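Local coordinates for protein DNA fragmentation factor subunit beta (Mus musculus, PDB 1V0D) that is a caspase-activated nuclease that fragments DNA and drives chromatin condensation during apoptosis, at residues R172-Y177 against T270-L275; Y189-G194 against V285-F290; I265-T270 against S292-A297; E183-E188 against A278-R283; N96-G101 against V129-T134. All coordinates share one frame; numbering follows the deposited sequence.

Contact 1: residues R172-Y177 against T270-L275; sequences REVSAY and TVVPTL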
# COMPACT_ATOMS: atom_id res chain seq x y z
N ARG A 172 -19.41 7.73 -0.00
CA ARG A 172 -20.10 6.61 -0.64
C ARG A 172 -20.34 5.56 0.42
O ARG A 172 -21.49 5.19 0.67
CB ARG A 172 -19.25 6.03 -1.78
CG ARG A 172 -19.08 6.96 -2.98
CD ARG A 172 -18.25 6.30 -4.08
NE ARG A 172 -17.13 7.14 -4.50
CZ ARG A 172 -15.85 6.81 -4.33
NH1 ARG A 172 -15.52 5.65 -3.75
NH2 ARG A 172 -14.89 7.64 -4.73
N GLU A 173 -19.27 5.10 1.06
CA GLU A 173 -19.39 4.09 2.11
C GLU A 173 -20.52 4.41 3.08
O GLU A 173 -21.19 3.51 3.57
CB GLU A 173 -18.08 3.97 2.88
CG GLU A 173 -16.91 3.45 2.04
CD GLU A 173 -15.62 3.31 2.84
OE1 GLU A 173 -15.65 2.64 3.91
OE2 GLU A 173 -14.58 3.87 2.42
N VAL A 174 -20.76 5.69 3.34
CA VAL A 174 -21.82 6.08 4.25
C VAL A 174 -23.22 5.88 3.65
O VAL A 174 -24.15 5.51 4.38
CB VAL A 174 -21.65 7.54 4.71
CG1 VAL A 174 -22.80 7.94 5.61
CG2 VAL A 174 -20.33 7.69 5.47
N SER A 175 -23.39 6.13 2.35
CA SER A 175 -24.69 5.93 1.69
C SER A 175 -25.01 4.44 1.66
O SER A 175 -26.10 4.01 2.07
CB SER A 175 -24.67 6.45 0.26
OG SER A 175 -24.77 7.86 0.25
N ALA A 176 -24.06 3.66 1.18
CA ALA A 176 -24.20 2.22 1.10
C ALA A 176 -24.84 1.62 2.36
O ALA A 176 -25.32 0.48 2.35
CB ALA A 176 -22.84 1.59 0.86
N TYR A 177 -24.84 2.37 3.46
CA TYR A 177 -25.38 1.88 4.71
C TYR A 177 -26.88 2.14 4.88
O TYR A 177 -27.52 1.51 5.72
CB TYR A 177 -24.62 2.50 5.89
CG TYR A 177 -24.81 1.78 7.21
CD1 TYR A 177 -24.15 0.58 7.47
CD2 TYR A 177 -25.63 2.31 8.21
CE1 TYR A 177 -24.29 -0.08 8.69
CE2 TYR A 177 -25.78 1.67 9.44
CZ TYR A 177 -25.10 0.47 9.68
OH TYR A 177 -25.22 -0.16 10.90
N THR A 270 -17.70 2.16 14.24
CA THR A 270 -18.49 2.94 15.21
C THR A 270 -19.26 4.21 14.80
O THR A 270 -20.42 4.39 15.20
CB THR A 270 -17.62 3.31 16.41
OG1 THR A 270 -16.28 3.50 15.97
CG2 THR A 270 -17.64 2.20 17.45
N VAL A 271 -18.65 5.11 14.04
CA VAL A 271 -19.35 6.34 13.67
C VAL A 271 -20.62 6.16 12.83
O VAL A 271 -21.68 6.67 13.19
CB VAL A 271 -18.43 7.33 12.92
CG1 VAL A 271 -19.18 8.60 12.63
CG2 VAL A 271 -17.20 7.64 13.75
N VAL A 272 -20.52 5.46 11.71
CA VAL A 272 -21.69 5.27 10.85
C VAL A 272 -22.83 4.64 11.62
O VAL A 272 -23.91 5.21 11.69
CB VAL A 272 -21.34 4.43 9.58
CG1 VAL A 272 -22.61 3.97 8.86
CG2 VAL A 272 -20.49 5.29 8.63
N PRO A 273 -22.61 3.46 12.21
CA PRO A 273 -23.68 2.81 12.96
C PRO A 273 -24.26 3.71 14.08
O PRO A 273 -25.48 3.76 14.26
CB PRO A 273 -23.02 1.54 13.48
CG PRO A 273 -21.60 1.91 13.58
CD PRO A 273 -21.36 2.70 12.33
N THR A 274 -23.41 4.42 14.81
CA THR A 274 -23.91 5.33 15.84
C THR A 274 -24.82 6.37 15.16
O THR A 274 -25.86 6.76 15.69
CB THR A 274 -22.78 6.08 16.53
OG1 THR A 274 -22.02 5.17 17.33
CG2 THR A 274 -23.34 7.16 17.41
N LEU A 275 -24.40 6.81 13.97
CA LEU A 275 -25.14 7.79 13.18
C LEU A 275 -26.53 7.23 12.89
O LEU A 275 -27.54 7.93 13.09
CB LEU A 275 -24.40 8.07 11.87
CG LEU A 275 -24.85 9.20 10.94
CD1 LEU A 275 -25.81 8.66 9.93
CD2 LEU A 275 -25.46 10.34 11.73
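Val272, Tyr177 and Val174 carry most of this meeting between helix 267-281 and the last turns of helix 155-175 with the residues that follow; between these two segments the touching groups are apolar almost throughout. Val272 forks between two partners. Its CG1 branch, anti to the backbone N (chi1 167°), lies over one face of the Tyr177 ring, 3.7 Å from the ring centroid and 22° off the normal; this is a CH-pi contact, displaced toward the rim on the CG and CD2 side. The other methyl, Val272 CG2, meets Val174 CG2 at 4.0 Å, where the two valines pass at a slant. Farther out, the phenol end of Tyr177 runs across Pro273, with OH 3.8 Å from Pro273 CB. The helix is kinked at this proline, whose ring nitrogen makes no bond to the preceding turn. Helix 186-202 packs alongside: Tyr189 touches both Tyr177 and Leu275, and its hydroxyl bonds to the carbonyl O of Val174. A salt bridge from Glu173 to Lys267 links the same two helices nearby. The contact itself has no polar bond between its segments, and its cohesion should come mainly from dispersion and the exclusion of water.

Contact 2: residues Y189-G194 against V285-F290; sequences YLRVLG and VNWEYF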
# COMPACT_ATOMS: atom_id res chain seq x y z
N TYR A 189 -32.36 9.55 7.20
CA TYR A 189 -30.96 9.22 6.96
C TYR A 189 -30.52 9.86 5.66
O TYR A 189 -29.49 10.53 5.61
CB TYR A 189 -30.78 7.71 6.86
CG TYR A 189 -29.33 7.25 6.89
CD1 TYR A 189 -28.69 6.98 8.09
CD2 TYR A 189 -28.64 7.02 5.70
CE1 TYR A 189 -27.38 6.48 8.11
CE2 TYR A 189 -27.33 6.52 5.71
CZ TYR A 189 -26.72 6.25 6.92
OH TYR A 189 -25.45 5.70 6.93
N LEU A 190 -31.31 9.66 4.61
CA LEU A 190 -31.00 10.23 3.30
C LEU A 190 -31.04 11.75 3.34
O LEU A 190 -30.27 12.42 2.66
CB LEU A 190 -31.98 9.69 2.25
CG LEU A 190 -31.92 8.17 2.09
CD1 LEU A 190 -33.03 7.70 1.15
CD2 LEU A 190 -30.55 7.75 1.57
N ARG A 191 -31.95 12.29 4.14
CA ARG A 191 -32.05 13.74 4.29
C ARG A 191 -30.75 14.25 4.91
O ARG A 191 -30.17 15.23 4.44
CB ARG A 191 -33.24 14.11 5.18
CG ARG A 191 -33.25 15.58 5.60
CD ARG A 191 -33.58 15.73 7.08
NE ARG A 191 -33.02 16.94 7.67
CZ ARG A 191 -31.72 17.23 7.72
NH1 ARG A 191 -30.82 16.39 7.20
NH2 ARG A 191 -31.30 18.35 8.29
N VAL A 192 -30.31 13.58 5.98
CA VAL A 192 -29.08 13.95 6.69
C VAL A 192 -27.89 13.74 5.77
O VAL A 192 -27.04 14.62 5.62
CB VAL A 192 -28.88 13.08 7.98
CG1 VAL A 192 -27.51 13.32 8.58
CG2 VAL A 192 -29.94 13.43 9.01
N LEU A 193 -27.83 12.57 5.15
CA LEU A 193 -26.74 12.24 4.25
C LEU A 193 -26.67 13.25 3.10
O LEU A 193 -25.62 13.43 2.48
CB LEU A 193 -26.93 10.82 3.71
CG LEU A 193 -25.71 10.23 3.01
CD1 LEU A 193 -25.71 8.71 3.16
CD2 LEU A 193 -25.72 10.65 1.55
N GLY A 194 -27.79 13.91 2.83
CA GLY A 194 -27.81 14.90 1.77
C GLY A 194 -27.11 16.16 2.25
O GLY A 194 -26.27 16.72 1.54
N VAL A 285 -30.94 15.05 15.58
CA VAL A 285 -29.53 14.75 15.46
C VAL A 285 -28.63 15.90 15.02
O VAL A 285 -28.89 16.58 14.04
CB VAL A 285 -29.30 13.59 14.48
CG1 VAL A 285 -27.83 13.33 14.33
CG2 VAL A 285 -30.00 12.36 14.99
N ASN A 286 -27.55 16.09 15.78
CA ASN A 286 -26.57 17.12 15.48
C ASN A 286 -25.62 16.56 14.43
O ASN A 286 -24.44 16.33 14.70
CB ASN A 286 -25.80 17.49 16.75
CG ASN A 286 -24.61 18.38 16.47
OD1 ASN A 286 -24.65 19.21 15.56
ND2 ASN A 286 -23.56 18.24 17.27
N TRP A 287 -26.15 16.37 13.22
CA TRP A 287 -25.38 15.80 12.12
C TRP A 287 -24.03 16.46 11.85
O TRP A 287 -23.12 15.82 11.31
CB TRP A 287 -26.23 15.77 10.83
CG TRP A 287 -26.53 17.09 10.21
CD1 TRP A 287 -27.70 17.79 10.30
CD2 TRP A 287 -25.65 17.88 9.41
NE1 TRP A 287 -27.61 18.97 9.59
CE2 TRP A 287 -26.36 19.05 9.04
CE3 TRP A 287 -24.33 17.72 8.96
CZ2 TRP A 287 -25.79 20.06 8.24
CZ3 TRP A 287 -23.76 18.73 8.16
CH2 TRP A 287 -24.49 19.88 7.81
N GLU A 288 -23.87 17.72 12.22
CA GLU A 288 -22.59 18.39 11.99
C GLU A 288 -21.47 17.65 12.74
O GLU A 288 -20.32 17.61 12.28
CB GLU A 288 -22.63 19.85 12.46
CG GLU A 288 -23.38 20.80 11.52
CD GLU A 288 -24.89 20.60 11.56
OE1 GLU A 288 -25.37 19.76 12.36
OE2 GLU A 288 -25.60 21.30 10.80
N TYR A 289 -21.82 17.08 13.89
CA TYR A 289 -20.85 16.35 14.71
C TYR A 289 -20.32 15.14 13.95
O TYR A 289 -19.10 14.93 13.89
CB TYR A 289 -21.50 15.92 16.04
CG TYR A 289 -20.62 15.02 16.88
CD1 TYR A 289 -19.31 15.38 17.18
CD2 TYR A 289 -21.08 13.78 17.35
CE1 TYR A 289 -18.47 14.54 17.90
CE2 TYR A 289 -20.25 12.93 18.08
CZ TYR A 289 -18.95 13.31 18.35
OH TYR A 289 -18.09 12.45 19.03
N PHE A 290 -21.25 14.37 13.38
CA PHE A 290 -20.91 13.18 12.60
C PHE A 290 -20.12 13.56 11.36
O PHE A 290 -19.26 12.81 10.89
CB PHE A 290 -22.18 12.43 12.21
CG PHE A 290 -22.89 11.81 13.37
CD1 PHE A 290 -23.91 12.48 14.02
CD2 PHE A 290 -22.47 10.57 13.87
CE1 PHE A 290 -24.52 11.93 15.17
CE2 PHE A 290 -23.06 10.02 15.01
CZ PHE A 290 -24.09 10.70 15.66
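The backbone bond from Leu193 N to Tyr189 O, 2.7 Å long, belongs to the helical turn that carries Arg191 and Val192 up to Trp287. Val192 supplies the apolar core of the contact: CG1, anti to the backbone N at chi1 171°, lies 3.6 Å from Trp287 CB, and the two side chains run antiparallel, side by side. Trp287 has CG between its backbone N and carbonyl carbon (chi1 70°), which swings the indole along helix 186-202, where it also touches Ser195, Met196 and Lys199. Arg191 lies at the rim, its NE in a long, weak ion pair with Glu188. Its chain bends at chi2 and brings NH2 to 4.0 Å from Trp287 NE1; the indole nitrogen lies at the guanidinium edge, near its plane, while the two planes stand 58° apart. Over the centre of one indole face sits Glu288 CD, from the residue next in sequence, whose carboxylate has a salt bridge to Arg324. Arg191 NH2 is 6.9 Å from Glu288 OE2, too far for a salt bridge. Since the guanidinium and the indole N-H are both donors, they cannot bond to each other, and the cohesion probably rests on the apolar Val192-Trp287 contact.

Contact 3: residues I265-T270 against S292-A297; sequences IEKKRT and SLLFTA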
# COMPACT_ATOMS: atom_id res chain seq x y z
N ILE A 265 -11.83 7.61 15.60
CA ILE A 265 -13.02 6.91 16.06
C ILE A 265 -13.43 6.23 14.75
O ILE A 265 -13.89 6.90 13.81
CB ILE A 265 -14.13 7.88 16.52
CG1 ILE A 265 -13.62 8.73 17.69
CG2 ILE A 265 -15.37 7.11 16.93
CD1 ILE A 265 -14.68 9.65 18.27
N GLU A 266 -13.22 4.92 14.67
CA GLU A 266 -13.52 4.14 13.47
C GLU A 266 -14.85 4.50 12.86
O GLU A 266 -15.88 4.53 13.53
CB GLU A 266 -13.46 2.66 13.79
CG GLU A 266 -12.11 2.22 14.29
CD GLU A 266 -12.08 0.74 14.61
OE1 GLU A 266 -12.73 0.32 15.59
OE2 GLU A 266 -11.40 -0.01 13.87
N LYS A 267 -14.85 4.76 11.56
CA LYS A 267 -16.07 5.16 10.91
C LYS A 267 -17.03 4.03 10.62
O LYS A 267 -18.23 4.15 10.87
CB LYS A 267 -15.77 5.94 9.63
CG LYS A 267 -15.95 5.13 8.38
CD LYS A 267 -15.73 5.96 7.15
CE LYS A 267 -15.83 5.07 5.92
NZ LYS A 267 -15.51 5.80 4.68
N LYS A 268 -16.53 2.94 10.08
CA LYS A 268 -17.40 1.82 9.75
C LYS A 268 -17.79 1.07 11.01
O LYS A 268 -18.95 0.75 11.23
CB LYS A 268 -16.70 0.88 8.77
CG LYS A 268 -17.63 -0.05 8.00
CD LYS A 268 -16.88 -0.68 6.81
CE LYS A 268 -17.82 -1.26 5.75
NZ LYS A 268 -17.10 -1.43 4.44
N ARG A 269 -16.80 0.82 11.84
CA ARG A 269 -16.98 0.10 13.08
C ARG A 269 -17.89 0.84 14.07
O ARG A 269 -18.77 0.22 14.66
CB ARG A 269 -15.60 -0.15 13.70
CG ARG A 269 -15.56 -1.15 14.84
CD ARG A 269 -15.80 -2.57 14.35
NE ARG A 269 -15.51 -3.56 15.39
CZ ARG A 269 -15.86 -4.85 15.32
NH1 ARG A 269 -16.52 -5.31 14.25
NH2 ARG A 269 -15.56 -5.67 16.32
N THR A 270 -17.70 2.16 14.24
CA THR A 270 -18.49 2.94 15.21
C THR A 270 -19.26 4.21 14.80
O THR A 270 -20.42 4.39 15.20
CB THR A 270 -17.62 3.31 16.41
OG1 THR A 270 -16.28 3.50 15.97
CG2 THR A 270 -17.64 2.20 17.45
N SER A 292 -17.96 16.05 11.17
CA SER A 292 -16.60 16.20 11.67
C SER A 292 -15.91 14.86 11.72
O SER A 292 -14.81 14.67 11.19
CB SER A 292 -16.62 16.76 13.08
OG SER A 292 -17.21 18.04 13.10
N LEU A 293 -16.57 13.92 12.39
CA LEU A 293 -16.05 12.57 12.57
C LEU A 293 -15.77 11.85 11.27
O LEU A 293 -14.73 11.21 11.12
CB LEU A 293 -17.04 11.74 13.40
CG LEU A 293 -16.89 11.68 14.94
CD1 LEU A 293 -16.11 12.87 15.47
CD2 LEU A 293 -18.26 11.62 15.57
N LEU A 294 -16.69 11.97 10.32
CA LEU A 294 -16.57 11.26 9.05
C LEU A 294 -15.65 11.85 8.00
O LEU A 294 -15.00 11.10 7.28
CB LEU A 294 -17.97 11.06 8.45
CG LEU A 294 -18.96 10.21 9.27
CD1 LEU A 294 -20.38 10.54 8.94
CD2 LEU A 294 -18.69 8.76 9.01
N PHE A 295 -15.55 13.18 7.92
CA PHE A 295 -14.75 13.77 6.84
C PHE A 295 -13.71 14.83 7.17
O PHE A 295 -13.08 15.34 6.25
CB PHE A 295 -15.69 14.40 5.80
CG PHE A 295 -16.93 13.59 5.51
CD1 PHE A 295 -18.18 14.03 5.95
CD2 PHE A 295 -16.86 12.39 4.78
CE1 PHE A 295 -19.34 13.30 5.67
CE2 PHE A 295 -18.01 11.66 4.49
CZ PHE A 295 -19.26 12.11 4.93
N THR A 296 -13.53 15.15 8.44
CA THR A 296 -12.62 16.22 8.82
C THR A 296 -11.35 15.76 9.52
O THR A 296 -11.30 14.67 10.08
CB THR A 296 -13.36 17.22 9.74
OG1 THR A 296 -14.52 17.69 9.05
CG2 THR A 296 -12.49 18.40 10.10
N ALA A 297 -10.33 16.61 9.49
CA ALA A 297 -9.08 16.28 10.14
C ALA A 297 -9.30 16.24 11.65
O ALA A 297 -8.40 15.90 12.40
CB ALA A 297 -8.01 17.30 9.80
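The inner end of Lys267 meets the tip of Leu294: the CB of Lys267 points toward helix 287-295 and stands 4.1 Å from Leu294 CD2. Leu294 sets off to one side, but with CG beside its own backbone N (chi1 -62°) the side chain turns back to set that methyl against the lysine. Beyond CG the Lys267 chain runs out fully extended, past Tyr170, to a salt bridge between NZ and Glu173 on helix 155-175, so a buried lysine lays its methylenes in apolar surroundings while its charge is paired at the far end. Ile265 and Leu293 face each other more loosely, with Ile265 CD1 4.5 Å from Leu293 CG. Both segments belong to the two-helix excursion between antiparallel strands 260-263 and 300-303, in a domain of the His-Me finger clan; the first of these strands carries Asp262, which with His308 binds magnesium, and the Lys267 side chain is about 8 Å from that ion. At the start of helix 267-281, Glu266 occupies the N-cap position. Its carbonyl O accepts from Thr270 twice, from the backbone N at 3.1 Å and from OG1 at 2.7 Å, the latter in the carbonyl plane on a lone pair, and probably also from Val271 N.

Contact 4: residues E183-E188 against A278-R283; sequences EAAQEE and AIQDGR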
# COMPACT_ATOMS: atom_id res chain seq x y z
N GLU A 183 -36.37 1.00 8.01
CA GLU A 183 -37.14 1.63 6.94
C GLU A 183 -37.83 2.92 7.41
O GLU A 183 -37.96 3.89 6.66
CB GLU A 183 -38.18 0.65 6.39
N ALA A 184 -38.25 2.92 8.67
CA ALA A 184 -38.92 4.09 9.24
C ALA A 184 -38.00 5.32 9.30
O ALA A 184 -38.45 6.45 9.08
CB ALA A 184 -39.45 3.75 10.63
N ALA A 185 -36.72 5.10 9.60
CA ALA A 185 -35.75 6.19 9.71
C ALA A 185 -34.92 6.36 8.44
O ALA A 185 -34.10 7.27 8.34
CB ALA A 185 -34.83 5.95 10.91
N GLN A 186 -35.16 5.48 7.48
CA GLN A 186 -34.43 5.49 6.21
C GLN A 186 -34.56 6.80 5.43
O GLN A 186 -33.65 7.18 4.69
CB GLN A 186 -34.92 4.31 5.37
CG GLN A 186 -33.87 3.71 4.47
CD GLN A 186 -34.09 2.22 4.26
OE1 GLN A 186 -33.96 1.42 5.20
NE2 GLN A 186 -34.41 1.84 3.03
N GLU A 187 -35.68 7.50 5.59
CA GLU A 187 -35.88 8.76 4.88
C GLU A 187 -34.97 9.85 5.46
O GLU A 187 -34.20 10.48 4.73
CB GLU A 187 -37.34 9.20 4.99
N GLU A 188 -35.06 10.05 6.77
CA GLU A 188 -34.25 11.06 7.44
C GLU A 188 -32.76 10.82 7.19
O GLU A 188 -32.00 11.76 7.00
CB GLU A 188 -34.53 11.05 8.95
CG GLU A 188 -35.15 12.35 9.47
CD GLU A 188 -34.20 13.54 9.37
OE1 GLU A 188 -34.61 14.67 9.70
OE2 GLU A 188 -33.03 13.34 8.97
N ALA A 278 -28.56 6.97 16.08
CA ALA A 278 -28.95 8.31 16.54
C ALA A 278 -30.13 8.87 15.76
O ALA A 278 -30.99 9.55 16.33
CB ALA A 278 -27.76 9.27 16.44
N ILE A 279 -30.18 8.58 14.47
CA ILE A 279 -31.27 9.05 13.63
C ILE A 279 -32.57 8.33 13.94
O ILE A 279 -33.65 8.84 13.66
CB ILE A 279 -30.92 8.87 12.14
CG1 ILE A 279 -29.93 9.95 11.71
CG2 ILE A 279 -32.17 8.93 11.28
CD1 ILE A 279 -29.58 9.91 10.24
N GLN A 280 -32.47 7.14 14.53
CA GLN A 280 -33.66 6.37 14.87
C GLN A 280 -34.16 6.77 16.26
O GLN A 280 -35.33 6.59 16.58
CB GLN A 280 -33.34 4.88 14.82
CG GLN A 280 -32.67 4.51 13.50
CD GLN A 280 -32.20 3.07 13.43
OE1 GLN A 280 -31.86 2.45 14.44
NE2 GLN A 280 -32.15 2.53 12.21
N ASP A 281 -33.27 7.33 17.07
CA ASP A 281 -33.60 7.75 18.42
C ASP A 281 -34.88 8.56 18.55
O ASP A 281 -35.72 8.29 19.42
CB ASP A 281 -32.46 8.59 18.99
CG ASP A 281 -32.73 9.05 20.41
OD1 ASP A 281 -32.35 8.32 21.36
OD2 ASP A 281 -33.33 10.14 20.57
N GLY A 282 -35.04 9.57 17.71
CA GLY A 282 -36.23 10.39 17.80
C GLY A 282 -35.84 11.81 18.11
O GLY A 282 -36.50 12.75 17.68
N ARG A 283 -34.76 11.98 18.87
CA ARG A 283 -34.28 13.32 19.19
C ARG A 283 -33.65 13.90 17.93
O ARG A 283 -33.27 13.15 17.01
CB ARG A 283 -33.27 13.28 20.34
CG ARG A 283 -33.90 13.29 21.73
CD ARG A 283 -32.91 12.85 22.81
NE ARG A 283 -32.53 11.45 22.65
CZ ARG A 283 -31.52 10.85 23.30
NH1 ARG A 283 -30.77 11.53 24.17
NH2 ARG A 283 -31.26 9.57 23.06
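With chi1 at -76°, Ile279 holds its CG2 methyl anti to the backbone N, while chi1 of -51° puts Gln280 CG anti to the carbonyl carbon; these two carbons meet Ala185 and Glu188. Ala185 is the centre of the contact. Its CB points toward helix 267-281 and touches both neighbours, lying 3.7 Å from Gln280 CG and 4.0 Å from Ile279 CG2. The same isoleucine methyl then reaches 3.9 Å from Glu188 CB, so one branch spans two residues three apart in the sequence. Only the inner carbons of Gln280 and Glu188 take part. The rest of Gln280 extends along Val181 and Asp182, and the carboxylate of Glu188 has a long, weak ion pair with Arg191. The contact joins the beginning of helix 186-202, and the residues before it, to the last turn of helix 267-281, at the surface of the nuclease domain. CB of Ala185 is small enough to bring the backbones within 5.6 Å, CA to CA, at Ala185 and Gln280. Ile279 also packs on Tyr189 and Val192, tying the contact to the next turns of helix 186-202. Farther along, Gly282 takes a positive phi (119°) and Asp281 forms an Asx turn. Asp281 OD2 is gripped by two donors of Arg283: the backbone N, 2.9 Å away, on the anti lone pair, and NE, 2.6 Å away, on the syn side but out of the carboxylate plane. The two side chains are paired as a salt bridge, though the very short NH2 to OD1 distance in it is doubtful; the Arg283 guanidinium also makes a cation-pi contact with Tyr323.

Contact 5: residues N96-G101 against V129-T134; sequences NEPHAG and VSQNIT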
# COMPACT_ATOMS: atom_id res chain seq x y z
N ASN A 96 22.48 14.95 -0.15
CA ASN A 96 21.19 15.63 -0.12
C ASN A 96 20.92 16.52 -1.33
O ASN A 96 19.91 16.36 -2.01
CB ASN A 96 21.04 16.44 1.16
CG ASN A 96 19.71 16.19 1.84
OD1 ASN A 96 18.65 16.39 1.25
ND2 ASN A 96 19.76 15.75 3.10
N GLU A 97 21.82 17.47 -1.60
CA GLU A 97 21.63 18.37 -2.73
C GLU A 97 22.15 17.77 -4.04
O GLU A 97 23.36 17.60 -4.22
CB GLU A 97 22.29 19.72 -2.44
CG GLU A 97 21.73 20.41 -1.21
CD GLU A 97 20.21 20.56 -1.25
OE1 GLU A 97 19.71 21.27 -2.15
OE2 GLU A 97 19.53 19.96 -0.39
N PRO A 98 21.23 17.45 -4.97
CA PRO A 98 21.52 16.87 -6.29
C PRO A 98 22.25 17.80 -7.25
O PRO A 98 23.10 18.59 -6.84
CB PRO A 98 20.12 16.51 -6.83
CG PRO A 98 19.30 16.32 -5.58
CD PRO A 98 19.78 17.46 -4.73
N HIS A 99 21.92 17.70 -8.54
CA HIS A 99 22.50 18.52 -9.59
C HIS A 99 24.00 18.30 -9.79
O HIS A 99 24.69 19.16 -10.33
CB HIS A 99 22.23 20.00 -9.30
N ALA A 100 24.50 17.14 -9.36
CA ALA A 100 25.91 16.83 -9.51
C ALA A 100 26.14 15.58 -10.35
O ALA A 100 25.20 15.04 -10.93
CB ALA A 100 26.55 16.66 -8.13
N GLY A 101 27.39 15.15 -10.41
CA GLY A 101 27.73 13.96 -11.17
C GLY A 101 27.55 12.76 -10.26
O GLY A 101 27.90 11.63 -10.62
N VAL A 129 17.78 11.19 -4.19
CA VAL A 129 18.36 12.29 -4.94
C VAL A 129 17.63 12.63 -6.24
O VAL A 129 17.43 13.81 -6.53
CB VAL A 129 19.84 12.02 -5.25
CG1 VAL A 129 20.41 13.16 -6.06
CG2 VAL A 129 20.61 11.88 -3.94
N SER A 130 17.24 11.62 -7.01
CA SER A 130 16.51 11.86 -8.27
C SER A 130 15.16 12.45 -7.94
O SER A 130 14.12 11.84 -8.19
CB SER A 130 16.29 10.54 -9.03
OG SER A 130 17.49 10.00 -9.55
N GLN A 131 15.16 13.66 -7.40
CA GLN A 131 13.92 14.31 -7.02
C GLN A 131 13.81 15.75 -7.53
O GLN A 131 14.81 16.43 -7.75
CB GLN A 131 13.80 14.28 -5.49
CG GLN A 131 13.21 15.52 -4.85
CD GLN A 131 14.19 16.69 -4.82
OE1 GLN A 131 15.30 16.58 -4.30
NE2 GLN A 131 13.77 17.83 -5.39
N ASN A 132 12.58 16.20 -7.73
CA ASN A 132 12.35 17.56 -8.20
C ASN A 132 11.09 18.16 -7.56
O ASN A 132 10.09 18.44 -8.24
CB ASN A 132 12.25 17.60 -9.71
CG ASN A 132 12.16 19.01 -10.25
OD1 ASN A 132 12.30 19.98 -9.50
ND2 ASN A 132 11.92 19.13 -11.55
N ILE A 133 11.17 18.35 -6.25
CA ILE A 133 10.07 18.90 -5.45
C ILE A 133 9.61 20.27 -5.92
O ILE A 133 8.41 20.55 -6.00
CB ILE A 133 10.50 19.03 -3.99
CG1 ILE A 133 10.89 17.67 -3.44
CG2 ILE A 133 9.38 19.63 -3.18
CD1 ILE A 133 11.47 17.73 -2.05
N THR A 134 10.58 21.13 -6.23
CA THR A 134 10.28 22.48 -6.66
C THR A 134 9.39 22.59 -7.88
O THR A 134 8.57 23.50 -7.97
CB THR A 134 11.56 23.27 -6.91
OG1 THR A 134 12.43 23.16 -5.78
CG2 THR A 134 11.23 24.74 -7.12
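Pro98 meets Val129 where two inter-helix connections come together in the helical region at the start of the modelled chain. Segment 96-101 joins helix 88-94 to helix 103-111. The other connection leaves helix 116-129 with backbone angles that fit an inverse gamma turn at Ser130, though its closing bond is modelled doubtfully short. The proline side chain can be followed outward. CB, directed toward the other segment, lies 3.4 Å from Val129 CG1 and 3.8 Å from the carbonyl oxygen Val129 O. The next carbon, CG, meets the same two atoms, at 3.4 Å from Val129 CG1 and 3.3 Å from Val129 O, so the ring edge made by CB and CG rests on a methyl and a carbonyl at once. The two side chains lie alongside each other, pointing opposite ways. On the valine, CG1 is anti to the backbone N (chi1 178°) and is the branch that meets the proline. Gln131, the last residue of the turn, brings the end of its side chain up to the ring as well. Ile103 on helix 103-111 touches both Pro98 and Val129, giving the pair a common third partner, and Asn96 packs on Leu117 of the second subunit, which places this junction beside the dimer interface. Farther along, the backbone of Asn132 bonds to that of Gly248, and the carbonyl O of Ile133 accepts a hydrogen bond from Arg212 NH2.

In the fold
Contact 5 comes first along the chain and stands apart, its centre about 39 to 57 Å from the others and on the opposite side of the chain's centre, beside the second subunit. Contacts 1 to 4 form one helical cluster in which the segments alternate along the sequence. Contacts 1, 2 and 4 bring residues some ninety positions apart together, whereas contact 3 joins the two later helices, 267-281 and 287-295, to each other. Helix 267-281 serves contacts 1, 3 and 4, helix 186-202 contacts 2 and 4, and helix 287-295 contacts 2 and 3. Contact 3, nearest the magnesium site, lies about 9 Å from contact 1 and about 19 Å from contact 4, centre to centre, so the cluster runs from the metal-binding region outward.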